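Side-chain contacts in periplasmic branched-chain amino acid-binding protein (Burkholderia mallei, PDB 3I09), which probably captures branched-chain amino acids or related small molecules in the periplasm for an ABC transporter, and here holds acetoacetic acid: residues V33-G38 / A265-A270; S186-A191 / F218-T223; T243-V248 / K339-S344; D283-T288 / D316-G321. All blocks are in the same frame, centred on the assembly; numbering follows the deposited sequence.

How the contacts relate
Contacts 1 and 4 lie about 12 Å apart between centres, in one lobe of this type I periplasmic binding protein, and meet where Y284 of contact 4 touches D35 of contact 1; helix 259-272 of the first precedes helix 278-297 of the second in the chain. Contacts 2 and 3 belong to the other lobe, with nearest atoms about 7 Å apart. Contact 1 is a solvent-exposed salt bridge and contact 3 a surface fit of glutamine against backbone and aliphatic atoms. Contacts 2 and 4 are partly buried: the former is wholly apolar, whereas the latter, nearest of the four to the centre of the chain, combines aromatic packing with a short serine-carboxylate bond.

Contact 1 (V33-G38 / A265-A270); sequences VADFGG and AQRYFA
OD2 of D35 is gripped by several groups at once. R267 NH1 reaches D35 OD2 at 2.7 Å in a fairly straight bond, 160° at the hydrogen; OH of Y284, on helix 278-297, makes a further hydrogen bond to this oxygen, and R267 NH2 adds a longer, weak one. The other carboxylate oxygen, D35 OD1, takes R267 NH2 at 2.9 Å. This is an end-on bidentate salt bridge, one nitrogen to each oxygen, and both oxygens are met on their syn sides. The fit is not flat: the oxygens stay near the guanidinium plane, at its edge, but the carboxylate is turned 35° against it, which leaves NH1 farther out of the carboxylate plane than NH2.

The two side chains come from opposite directions and span a wide gap, since the CA atoms of D35 and R267 are 11.4 Å apart. A bend at chi3 of R267 (62°) swings its guanidinium round to present that edge, while M31, one turn before D35, packs against the arginine. D35 stands in the last turn of helix 22-36, just ahead of the Schellman motif at G37, and R267 belongs to helix 259-272. A carboxylate at the C-terminal end of a helix is poorly placed for the helix dipole, and the arginine probably offsets this and keeps D35 ionised, although solvent at this exposed site should weaken the attraction.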
loop_
_atom_site.group_PDB
_atom_site.type_symbol
_atom_site.label_atom_id
_atom_site.label_comp_id
_atom_site.label_asym_id
_atom_site.label_seq_id
_atom_site.Cartn_x
_atom_site.Cartn_y
_atom_site.Cartn_z
ATOM N N VAL A 33 -0.009 9.374 17.726
ATOM C CA VAL A 33 0.896 9.719 18.833
ATOM C C VAL A 33 0.139 10.466 19.937
ATOM O O VAL A 33 0.242 10.130 21.121
ATOM C CB VAL A 33 2.103 10.497 18.324
ATOM C CG1 VAL A 33 2.943 11.056 19.493
ATOM C CG2 VAL A 33 2.953 9.547 17.425
ATOM N N ALA A 34 -0.602 11.491 19.544
ATOM C CA ALA A 34 -1.392 12.261 20.498
ATOM C C ALA A 34 -2.412 11.384 21.175
ATOM O O ALA A 34 -2.561 11.436 22.407
ATOM C CB ALA A 34 -2.069 13.441 19.800
ATOM N N ASP A 35 -3.112 10.543 20.405
ATOM C CA ASP A 35 -4.144 9.686 21.012
ATOM C C ASP A 35 -3.612 8.684 22.037
ATOM O O ASP A 35 -4.304 8.354 23.010
ATOM C CB ASP A 35 -4.970 8.953 19.966
ATOM C CG ASP A 35 -5.820 9.896 19.113
ATOM O OD1 ASP A 35 -6.019 11.086 19.474
ATOM O OD2 ASP A 35 -6.307 9.428 18.062
ATOM N N PHE A 36 -2.376 8.235 21.830
ATOM C CA PHE A 36 -1.716 7.291 22.731
ATOM C C PHE A 36 -1.291 7.979 24.048
ATOM O O PHE A 36 -0.983 7.311 25.020
ATOM C CB PHE A 36 -0.471 6.727 22.027
ATOM C CG PHE A 36 0.073 5.476 22.662
ATOM C CD1 PHE A 36 -0.498 4.257 22.397
ATOM C CD2 PHE A 36 1.146 5.527 23.532
ATOM C CE1 PHE A 36 -0.005 3.105 22.988
ATOM C CE2 PHE A 36 1.632 4.365 24.114
ATOM C CZ PHE A 36 1.048 3.171 23.851
ATOM N N GLY A 37 -1.311 9.312 24.048
ATOM C CA GLY A 37 -0.916 10.144 25.201
ATOM C C GLY A 37 0.387 10.900 25.040
ATOM O O GLY A 37 0.835 11.569 25.981
ATOM N N GLY A 38 1.031 10.822 23.873
ATOM C CA GLY A 38 2.199 11.660 23.583
ATOM C C GLY A 38 3.511 11.214 24.211
ATOM O O GLY A 38 4.540 11.851 24.000
ATOM N N ALA A 265 -12.649 8.067 10.428
ATOM C CA ALA A 265 -12.634 8.901 9.242
ATOM C C ALA A 265 -13.184 10.286 9.516
ATOM O O ALA A 265 -12.680 11.271 8.965
ATOM C CB ALA A 265 -13.402 8.244 8.075
ATOM N N GLN A 266 -14.158 10.368 10.414
ATOM C CA GLN A 266 -14.677 11.676 10.835
ATOM C C GLN A 266 -13.618 12.540 11.498
ATOM O O GLN A 266 -13.563 13.759 11.250
ATOM C CB GLN A 266 -15.855 11.490 11.803
ATOM C CG GLN A 266 -17.151 11.077 11.130
ATOM C CD GLN A 266 -18.279 10.967 12.132
ATOM O OE1 GLN A 266 -18.129 10.351 13.181
ATOM N NE2 GLN A 266 -19.421 11.580 11.817
ATOM N N ARG A 267 -12.804 11.931 12.380
ATOM C CA ARG A 267 -11.688 12.636 13.046
ATOM C C ARG A 267 -10.639 13.086 12.043
ATOM O O ARG A 267 -10.115 14.217 12.108
ATOM C CB ARG A 267 -11.058 11.764 14.107
ATOM C CG ARG A 267 -12.062 11.334 15.183
ATOM C CD ARG A 267 -11.419 10.551 16.295
ATOM N NE ARG A 267 -10.429 11.377 16.980
ATOM C CZ ARG A 267 -9.226 10.946 17.360
ATOM N NH1 ARG A 267 -8.858 9.702 17.150
ATOM N NH2 ARG A 267 -8.385 11.784 17.943
ATOM N N TYR A 268 -10.330 12.211 11.087
ATOM C CA TYR A 268 -9.426 12.597 9.986
ATOM C C TYR A 268 -9.943 13.769 9.134
ATOM O O TYR A 268 -9.230 14.742 8.888
ATOM C CB TYR A 268 -9.122 11.365 9.134
ATOM C CG TYR A 268 -8.117 11.601 8.026
ATOM C CD1 TYR A 268 -8.521 12.026 6.763
ATOM C CD2 TYR A 268 -6.757 11.405 8.256
ATOM C CE1 TYR A 268 -7.581 12.235 5.745
ATOM C CE2 TYR A 268 -5.804 11.616 7.264
ATOM C CZ TYR A 268 -6.215 12.013 6.011
ATOM O OH TYR A 268 -5.285 12.235 5.026
ATOM N N PHE A 269 -11.202 13.675 8.712
ATOM C CA PHE A 269 -11.825 14.692 7.898
ATOM C C PHE A 269 -11.861 16.044 8.612
ATOM O O PHE A 269 -11.652 17.098 7.981
ATOM C CB PHE A 269 -13.248 14.243 7.516
ATOM C CG PHE A 269 -13.926 15.189 6.585
ATOM C CD1 PHE A 269 -14.620 16.246 7.066
ATOM C CD2 PHE A 269 -13.848 15.002 5.208
ATOM C CE1 PHE A 269 -15.231 17.155 6.189
ATOM C CE2 PHE A 269 -14.430 15.893 4.348
ATOM C CZ PHE A 269 -15.123 16.961 4.823
ATOM N N ALA A 270 -12.122 15.997 9.915
ATOM C CA ALA A 270 -12.194 17.212 10.728
ATOM C C ALA A 270 -10.872 17.977 10.609
ATOM O O ALA A 270 -10.881 19.196 10.678
ATOM C CB ALA A 270 -12.483 16.892 12.169
#

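Contact 2 (S186-A191 / F218-T223); sequences SFLLQA and FGITKT
I220 meets L188 with the branch that ends in CD1. Its CG1 lies 4.0 Å from CB of L188, and the terminal methyl continues over the helix backbone, with I220 CD1 3.9 Å from the carbonyl O of L188. That same methyl also comes within 4.2 Å of CD2 of L189, so one isoleucine arm rests against two successive leucines. I220 sets CG1 beside its own backbone N (chi1 -58°), which sends this arm toward the helix and leaves CG2 opposite the backbone N, beside the carbonyl carbon. A looser touch flanks the pair: CD1 of L188 approaches CD2 of the F218 ring at 4.5 Å, obliquely to the ring plane.

The two segments belong to the four-stranded parallel sheet region of one lobe, built from successive beta-alpha units. Helix 185-193 connects strands 170-177 and 198-202; residues 218-223 form the loop by which helix 205-217 hands over to strand 225-228. The contact thus sets the helix of one unit against the turn that ends the helix of the next.

Farther out, A214 and A215 of helix 205-217 pack on L188, A215 also touches I220, and Q192 lies against the isoleucine from the next turn of helix 185-193. At G219 the positive phi completes a Schellman motif and turns the chain off its helix; F218 before it and I220 after it both point their CB toward helix 185-193. On the sheet side of the helix, F187 packs on V175 and L146, and A191 on F144.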
loop_
_atom_site.group_PDB
_atom_site.type_symbol
_atom_site.label_atom_id
_atom_site.label_comp_id
_atom_site.label_asym_id
_atom_site.label_seq_id
_atom_site.Cartn_x
_atom_site.Cartn_y
_atom_site.Cartn_z
ATOM N N SER A 186 1.437 6.223 -26.865
ATOM C CA SER A 186 2.116 5.139 -27.599
ATOM C C SER A 186 2.025 3.789 -26.868
ATOM O O SER A 186 1.795 2.742 -27.491
ATOM C CB SER A 186 3.567 5.501 -27.921
ATOM O OG SER A 186 4.361 5.494 -26.747
ATOM N N PHE A 187 2.126 3.821 -25.543
ATOM C CA PHE A 187 1.988 2.634 -24.733
ATOM C C PHE A 187 0.581 2.026 -24.882
ATOM O O PHE A 187 0.420 0.809 -25.049
ATOM C CB PHE A 187 2.262 2.946 -23.253
ATOM C CG PHE A 187 3.510 3.774 -23.016
ATOM C CD1 PHE A 187 4.688 3.513 -23.692
ATOM C CD2 PHE A 187 3.506 4.804 -22.110
ATOM C CE1 PHE A 187 5.837 4.289 -23.458
ATOM C CE2 PHE A 187 4.650 5.562 -21.864
ATOM C CZ PHE A 187 5.808 5.302 -22.546
ATOM N N LEU A 188 -0.440 2.879 -24.855
ATOM C CA LEU A 188 -1.810 2.392 -24.953
ATOM C C LEU A 188 -2.092 1.808 -26.344
ATOM O O LEU A 188 -2.743 0.783 -26.462
ATOM C CB LEU A 188 -2.811 3.498 -24.566
ATOM C CG LEU A 188 -2.955 3.859 -23.080
ATOM C CD1 LEU A 188 -3.734 5.171 -22.943
ATOM C CD2 LEU A 188 -3.602 2.787 -22.240
ATOM N N LEU A 189 -1.544 2.416 -27.388
ATOM C CA LEU A 189 -1.702 1.862 -28.729
ATOM C C LEU A 189 -1.028 0.483 -28.891
ATOM O O LEU A 189 -1.588 -0.401 -29.546
ATOM C CB LEU A 189 -1.245 2.859 -29.770
ATOM C CG LEU A 189 -2.152 4.101 -29.759
ATOM C CD1 LEU A 189 -1.682 5.094 -30.817
ATOM C CD2 LEU A 189 -3.668 3.783 -29.940
ATOM N N GLN A 190 0.132 0.278 -28.267
ATOM C CA GLN A 190 0.763 -1.042 -28.249
ATOM C C GLN A 190 -0.139 -2.042 -27.591
ATOM O O GLN A 190 -0.372 -3.106 -28.139
ATOM C CB GLN A 190 2.086 -1.040 -27.480
ATOM C CG GLN A 190 3.163 -0.293 -28.170
ATOM C CD GLN A 190 4.422 -0.191 -27.308
ATOM O OE1 GLN A 190 4.949 -1.219 -26.853
ATOM N NE2 GLN A 190 4.907 1.044 -27.089
ATOM N N ALA A 191 -0.664 -1.686 -26.426
ATOM C CA ALA A 191 -1.602 -2.546 -25.715
ATOM C C ALA A 191 -2.832 -2.833 -26.567
ATOM O O ALA A 191 -3.298 -3.957 -26.619
ATOM C CB ALA A 191 -2.009 -1.943 -24.361
ATOM N N PHE A 218 -8.597 7.943 -25.695
ATOM C CA PHE A 218 -8.191 7.372 -26.990
ATOM C C PHE A 218 -9.103 6.200 -27.422
ATOM O O PHE A 218 -8.848 5.567 -28.439
ATOM C CB PHE A 218 -6.705 6.910 -26.983
ATOM C CG PHE A 218 -5.689 8.049 -26.980
ATOM C CD1 PHE A 218 -5.435 8.783 -28.139
ATOM C CD2 PHE A 218 -4.976 8.370 -25.824
ATOM C CE1 PHE A 218 -4.502 9.835 -28.135
ATOM C CE2 PHE A 218 -4.032 9.414 -25.819
ATOM C CZ PHE A 218 -3.807 10.149 -26.976
ATOM N N GLY A 219 -10.143 5.902 -26.650
ATOM C CA GLY A 219 -11.105 4.863 -27.006
ATOM C C GLY A 219 -10.644 3.439 -26.711
ATOM O O GLY A 219 -11.240 2.473 -27.196
ATOM N N ILE A 220 -9.601 3.296 -25.899
ATOM C CA ILE A 220 -9.039 1.974 -25.619
ATOM C C ILE A 220 -10.115 1.126 -24.937
ATOM O O ILE A 220 -10.220 -0.076 -25.177
ATOM C CB ILE A 220 -7.772 2.055 -24.726
ATOM C CG1 ILE A 220 -6.651 2.921 -25.349
ATOM C CG2 ILE A 220 -7.272 0.659 -24.366
ATOM C CD1 ILE A 220 -6.219 2.571 -26.776
ATOM N N THR A 221 -10.941 1.762 -24.106
ATOM C CA THR A 221 -11.925 1.045 -23.300
ATOM C C THR A 221 -13.146 0.578 -24.113
ATOM O O THR A 221 -14.006 -0.122 -23.596
ATOM C CB THR A 221 -12.388 1.903 -22.099
ATOM O OG1 THR A 221 -12.825 3.159 -22.597
ATOM C CG2 THR A 221 -11.252 2.125 -21.124
ATOM N N LYS A 222 -13.199 0.946 -25.389
ATOM C CA LYS A 222 -14.179 0.364 -26.318
ATOM C C LYS A 222 -13.868 -1.104 -26.608
ATOM O O LYS A 222 -14.782 -1.880 -26.883
ATOM C CB LYS A 222 -14.166 1.116 -27.641
ATOM C CG LYS A 222 -14.672 2.549 -27.560
ATOM C CD LYS A 222 -14.271 3.287 -28.827
ATOM C CE LYS A 222 -14.817 4.701 -28.902
ATOM N NZ LYS A 222 -13.981 5.529 -29.853
ATOM N N THR A 223 -12.590 -1.472 -26.580
ATOM C CA THR A 223 -12.190 -2.810 -26.994
ATOM C C THR A 223 -11.481 -3.637 -25.917
ATOM O O THR A 223 -11.328 -4.844 -26.087
ATOM C CB THR A 223 -11.304 -2.762 -28.250
ATOM O OG1 THR A 223 -10.045 -2.135 -27.949
ATOM C CG2 THR A 223 -11.990 -2.016 -29.356
#

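Contact 3 (T243-V248 / K339-S344); sequences TTQGLV and KKPSES
Q245 places its CG between its own backbone N and carbonyl carbon (chi1 56°), then runs extended through CD, and this carries the amide across K340 and P341. Q245 and G246 are the central pair of a type II beta turn from T244 to L247, which links helix 241-244 to strand 248-251; the neighbouring strand 329-338 pairs with that strand and runs out into residues 339-344. The contact therefore packs the turn that enters one strand against the loop that leaves its antiparallel partner.

Along the amide, OE1 of Q245 lies 3.6 Å from CG of K340, while NE2 of Q245 is 3.9 Å from CD of P341, with the glutamine chain crossing the proline ring at about a right angle. These are van der Waals contacts; NE2 gives its hydrogen bond back to the carbonyl of E242, which helps to hold the amide's rotation. Closer to the backbone, CB of Q245 sits 3.4 Å from the carbonyl O of K339. That oxygen is buried here and has no conventional partner in the model, only a bent CA-H...O contact from Q245 CA (3.5 Å, 125° at the hydrogen).

The loop is braced from within. K339 NZ bonds to the carbonyl O of E343 and makes a salt bridge with D349, while E343 OE1, paired also with K352, accepts K340 N at 3.0 Å from well above the carboxylate plane.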
loop_
_atom_site.group_PDB
_atom_site.type_symbol
_atom_site.label_atom_id
_atom_site.label_comp_id
_atom_site.label_asym_id
_atom_site.label_seq_id
_atom_site.Cartn_x
_atom_site.Cartn_y
_atom_site.Cartn_z
ATOM N N THR A 243 -16.441 7.670 -14.946
ATOM C CA THR A 243 -15.317 7.005 -15.626
ATOM C C THR A 243 -14.933 5.684 -14.961
ATOM O O THR A 243 -14.553 4.733 -15.660
ATOM C CB THR A 243 -14.102 7.924 -15.653
ATOM O OG1 THR A 243 -14.383 9.044 -16.509
ATOM C CG2 THR A 243 -12.801 7.170 -16.141
ATOM N N THR A 244 -15.032 5.600 -13.632
ATOM C CA THR A 244 -14.517 4.414 -12.885
ATOM C C THR A 244 -15.531 3.332 -12.547
ATOM O O THR A 244 -15.169 2.239 -12.094
ATOM C CB THR A 244 -13.788 4.829 -11.592
ATOM O OG1 THR A 244 -14.616 5.729 -10.842
ATOM C CG2 THR A 244 -12.469 5.511 -11.935
ATOM N N GLN A 245 -16.811 3.627 -12.745
ATOM C CA GLN A 245 -17.873 2.678 -12.386
ATOM C C GLN A 245 -17.579 1.291 -12.990
ATOM O O GLN A 245 -17.202 1.171 -14.166
ATOM C CB GLN A 245 -19.243 3.145 -12.880
ATOM C CG GLN A 245 -19.341 3.419 -14.378
ATOM C CD GLN A 245 -20.681 4.008 -14.741
ATOM O OE1 GLN A 245 -21.712 3.402 -14.444
ATOM N NE2 GLN A 245 -20.687 5.213 -15.355
ATOM N N GLY A 246 -17.772 0.270 -12.162
ATOM C CA GLY A 246 -17.614 -1.113 -12.550
ATOM C C GLY A 246 -16.233 -1.652 -12.434
ATOM O O GLY A 246 -16.051 -2.853 -12.571
ATOM N N LEU A 247 -15.238 -0.812 -12.184
ATOM C CA LEU A 247 -13.882 -1.338 -11.967
ATOM C C LEU A 247 -13.846 -2.169 -10.697
ATOM O O LEU A 247 -14.463 -1.802 -9.668
ATOM C CB LEU A 247 -12.852 -0.209 -11.878
ATOM C CG LEU A 247 -12.550 0.532 -13.195
ATOM C CD1 LEU A 247 -11.649 1.716 -12.929
ATOM C CD2 LEU A 247 -11.942 -0.388 -14.291
ATOM N N VAL A 248 -13.125 -3.286 -10.767
ATOM C CA VAL A 248 -12.947 -4.148 -9.607
ATOM C C VAL A 248 -11.559 -3.897 -9.028
ATOM O O VAL A 248 -10.540 -3.779 -9.745
ATOM C CB VAL A 248 -13.150 -5.602 -9.989
ATOM C CG1 VAL A 248 -12.776 -6.500 -8.856
ATOM C CG2 VAL A 248 -14.644 -5.833 -10.443
ATOM N N LYS A 339 -18.828 2.004 -7.618
ATOM C CA LYS A 339 -20.227 2.351 -7.867
ATOM C C LYS A 339 -20.532 3.152 -9.137
ATOM O O LYS A 339 -19.710 3.923 -9.625
ATOM C CB LYS A 339 -20.807 3.131 -6.671
ATOM C CG LYS A 339 -21.074 2.262 -5.449
ATOM C CD LYS A 339 -21.690 3.083 -4.282
ATOM C CE LYS A 339 -22.240 2.169 -3.194
ATOM N NZ LYS A 339 -23.039 2.968 -2.231
ATOM N N LYS A 340 -21.745 2.946 -9.648
ATOM C CA LYS A 340 -22.333 3.845 -10.605
ATOM C C LYS A 340 -22.595 5.167 -9.868
ATOM O O LYS A 340 -22.868 5.170 -8.673
ATOM C CB LYS A 340 -23.687 3.335 -11.128
ATOM C CG LYS A 340 -23.686 1.999 -11.840
ATOM C CD LYS A 340 -25.115 1.672 -12.240
ATOM C CE LYS A 340 -25.276 0.211 -12.612
ATOM N NZ LYS A 340 -24.436 -0.075 -13.790
ATOM N N PRO A 341 -22.565 6.285 -10.591
ATOM C CA PRO A 341 -22.977 7.560 -9.986
ATOM C C PRO A 341 -24.321 7.480 -9.253
ATOM O O PRO A 341 -24.433 7.969 -8.133
ATOM C CB PRO A 341 -23.057 8.507 -11.193
ATOM C CG PRO A 341 -22.015 7.974 -12.149
ATOM C CD PRO A 341 -22.106 6.451 -11.982
ATOM N N SER A 342 -25.305 6.814 -9.838
ATOM C CA SER A 342 -26.646 6.737 -9.232
ATOM C C SER A 342 -26.684 5.912 -7.951
ATOM O O SER A 342 -27.692 5.935 -7.245
ATOM C CB SER A 342 -27.635 6.123 -10.213
ATOM O OG SER A 342 -27.265 4.791 -10.493
ATOM N N GLU A 343 -25.625 5.150 -7.683
ATOM C CA GLU A 343 -25.546 4.324 -6.466
ATOM C C GLU A 343 -24.844 5.052 -5.313
ATOM O O GLU A 343 -24.844 4.549 -4.209
ATOM C CB GLU A 343 -24.808 3.009 -6.743
ATOM C CG GLU A 343 -25.490 2.147 -7.797
ATOM C CD GLU A 343 -24.696 0.937 -8.213
ATOM O OE1 GLU A 343 -23.440 0.928 -8.240
ATOM O OE2 GLU A 343 -25.367 -0.034 -8.594
ATOM N N SER A 344 -24.232 6.199 -5.599
ATOM C CA SER A 344 -23.416 6.925 -4.637
ATOM C C SER A 344 -24.327 7.875 -3.881
ATOM O O SER A 344 -24.955 8.728 -4.490
ATOM C CB SER A 344 -22.288 7.674 -5.331
ATOM O OG SER A 344 -21.463 8.345 -4.396
#

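Contact 4 (D283-T288 / D316-G321); sequences DYSSVT and DFYAKG. With EDO (1,2-ethanediol), chain M.
S285 and D316 make the tight end of this contact: OG of S285 donates to D316 OD2 at 2.6 Å, on the syn lone pair, and also bonds to OH of Y120. D316 opens an Asx motif in the bend between strands 314-315 and 320-323. Y318 N reaches D316 OD1 at 2.9 Å, and A319 N reaches D316 OD1 at 3.1 Å, so the carboxylate shapes its own loop with one oxygen and ties it to helix 278-297 with the other. Under that bond, CB of S285 presses on CB of Y318 at 3.5 Å.

Aromatic packing extends the close side. Y284 meets F317 in an offset edge-to-face pair, planes 77° apart; the F317 edge leads with CE1, 3.5 Å from CD1 of Y284. W264 stacks on F317 and also meets Y284 edge-to-face.

The looser parts are two. On the flank of the loop turned from the helix, a 1,2-ethanediol, probably from the crystallisation liquor, makes a weak hydrogen bond to the backbone O of D316. Between T288 and the loop a water bridges: it donates to D316 OD2 at 2.9 Å and lies 3.0 Å from OG1 of T288.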
loop_
_atom_site.group_PDB
_atom_site.type_symbol
_atom_site.label_atom_id
_atom_site.label_comp_id
_atom_site.label_asym_id
_atom_site.label_seq_id
_atom_site.Cartn_x
_atom_site.Cartn_y
_atom_site.Cartn_z
ATOM N N ASP A 283 -1.326 4.055 8.390
ATOM C CA ASP A 283 -0.294 4.852 9.053
ATOM C C ASP A 283 -0.616 5.032 10.544
ATOM O O ASP A 283 0.256 4.811 11.419
ATOM C CB ASP A 283 -0.142 6.248 8.416
ATOM C CG ASP A 283 0.488 6.250 7.017
ATOM O OD1 ASP A 283 1.238 5.317 6.662
ATOM O OD2 ASP A 283 0.205 7.249 6.267
ATOM N N TYR A 284 -1.847 5.473 10.834
ATOM C CA TYR A 284 -2.292 5.662 12.207
ATOM C C TYR A 284 -2.231 4.319 12.959
ATOM O O TYR A 284 -1.664 4.239 14.058
ATOM C CB TYR A 284 -3.692 6.276 12.236
ATOM C CG TYR A 284 -4.300 6.477 13.609
ATOM C CD1 TYR A 284 -4.687 5.401 14.380
ATOM C CD2 TYR A 284 -4.499 7.761 14.130
ATOM C CE1 TYR A 284 -5.256 5.579 15.648
ATOM C CE2 TYR A 284 -5.110 7.952 15.384
ATOM C CZ TYR A 284 -5.441 6.847 16.137
ATOM O OH TYR A 284 -5.991 7.008 17.354
ATOM N N SER A 285 -2.773 3.267 12.365
ATOM C CA SER A 285 -2.854 1.973 13.050
ATOM C C SER A 285 -1.478 1.403 13.371
ATOM O O SER A 285 -1.261 0.827 14.426
ATOM C CB SER A 285 -3.641 0.966 12.182
ATOM O OG SER A 285 -3.634 -0.338 12.737
ATOM N N SER A 286 -0.559 1.531 12.421
ATOM C CA SER A 286 0.790 0.969 12.548
ATOM C C SER A 286 1.523 1.645 13.695
ATOM O O SER A 286 2.250 0.988 14.451
ATOM C CB SER A 286 1.588 1.100 11.221
ATOM O OG SER A 286 1.896 2.449 10.984
ATOM N N VAL A 287 1.299 2.954 13.891
ATOM C CA VAL A 287 1.912 3.678 15.006
ATOM C C VAL A 287 1.336 3.231 16.359
ATOM O O VAL A 287 2.067 3.008 17.318
ATOM C CB VAL A 287 1.830 5.220 14.784
ATOM C CG1 VAL A 287 2.197 6.021 16.047
ATOM C CG2 VAL A 287 2.786 5.577 13.595
ATOM N N THR A 288 0.025 3.082 16.427
ATOM C CA THR A 288 -0.582 2.522 17.586
ATOM C C THR A 288 0.004 1.135 17.921
ATOM O O THR A 288 0.347 0.858 19.065
ATOM C CB THR A 288 -2.102 2.430 17.444
ATOM O OG1 THR A 288 -2.631 3.702 17.060
ATOM C CG2 THR A 288 -2.704 1.992 18.763
ATOM N N ASP A 316 -7.982 -3.042 15.897
ATOM C CA ASP A 316 -8.380 -1.654 15.975
ATOM C C ASP A 316 -9.331 -1.321 14.806
ATOM O O ASP A 316 -9.797 -2.226 14.099
ATOM C CB ASP A 316 -7.140 -0.762 16.087
ATOM C CG ASP A 316 -6.235 -0.811 14.847
ATOM O OD1 ASP A 316 -6.685 -1.245 13.771
ATOM O OD2 ASP A 316 -5.074 -0.350 14.942
ATOM N N PHE A 317 -9.645 -0.024 14.638
ATOM C CA PHE A 317 -10.557 0.422 13.598
ATOM C C PHE A 317 -10.050 0.076 12.172
ATOM O O PHE A 317 -10.845 0.049 11.224
ATOM C CB PHE A 317 -10.747 1.950 13.686
ATOM C CG PHE A 317 -9.605 2.693 13.101
ATOM C CD1 PHE A 317 -8.460 2.933 13.831
ATOM C CD2 PHE A 317 -9.634 3.071 11.777
ATOM C CE1 PHE A 317 -7.368 3.539 13.242
ATOM C CE2 PHE A 317 -8.536 3.709 11.202
ATOM C CZ PHE A 317 -7.414 3.933 11.952
ATOM N N TYR A 318 -8.741 -0.135 12.043
ATOM C CA TYR A 318 -8.105 -0.455 10.758
ATOM C C TYR A 318 -8.214 -1.953 10.425
ATOM O O TYR A 318 -8.677 -2.307 9.351
ATOM C CB TYR A 318 -6.638 0.028 10.734
ATOM C CG TYR A 318 -5.944 -0.426 9.478
ATOM C CD1 TYR A 318 -6.282 0.144 8.231
ATOM C CD2 TYR A 318 -4.990 -1.437 9.509
ATOM C CE1 TYR A 318 -5.692 -0.315 7.043
ATOM C CE2 TYR A 318 -4.395 -1.928 8.303
ATOM C CZ TYR A 318 -4.774 -1.362 7.081
ATOM O OH TYR A 318 -4.185 -1.867 5.926
ATOM N N ALA A 319 -7.835 -2.822 11.361
ATOM C CA ALA A 319 -7.750 -4.243 11.090
ATOM C C ALA A 319 -7.745 -5.068 12.340
ATOM O O ALA A 319 -7.377 -4.598 13.412
ATOM C CB ALA A 319 -6.482 -4.582 10.257
ATOM N N LYS A 320 -8.145 -6.320 12.166
ATOM C CA LYS A 320 -7.822 -7.380 13.110
ATOM C C LYS A 320 -6.763 -8.237 12.438
ATOM O O LYS A 320 -6.926 -8.636 11.291
ATOM C CB LYS A 320 -9.026 -8.228 13.453
ATOM C CG LYS A 320 -10.192 -7.430 14.037
ATOM N N GLY A 321 -5.661 -8.494 13.132
ATOM C CA GLY A 321 -4.598 -9.288 12.535
ATOM C C GLY A 321 -3.411 -9.562 13.426
ATOM O O GLY A 321 -3.505 -9.511 14.645
HETATM C C1 EDO M . -12.919 -2.310 15.458
HETATM O O1 EDO M . -13.171 -1.948 14.101
HETATM C C2 EDO M . -12.419 -1.128 16.275
HETATM O O2 EDO M . -13.360 -0.824 17.303
HETATM O O HOH W 1 -5.080 2.321 15.958
#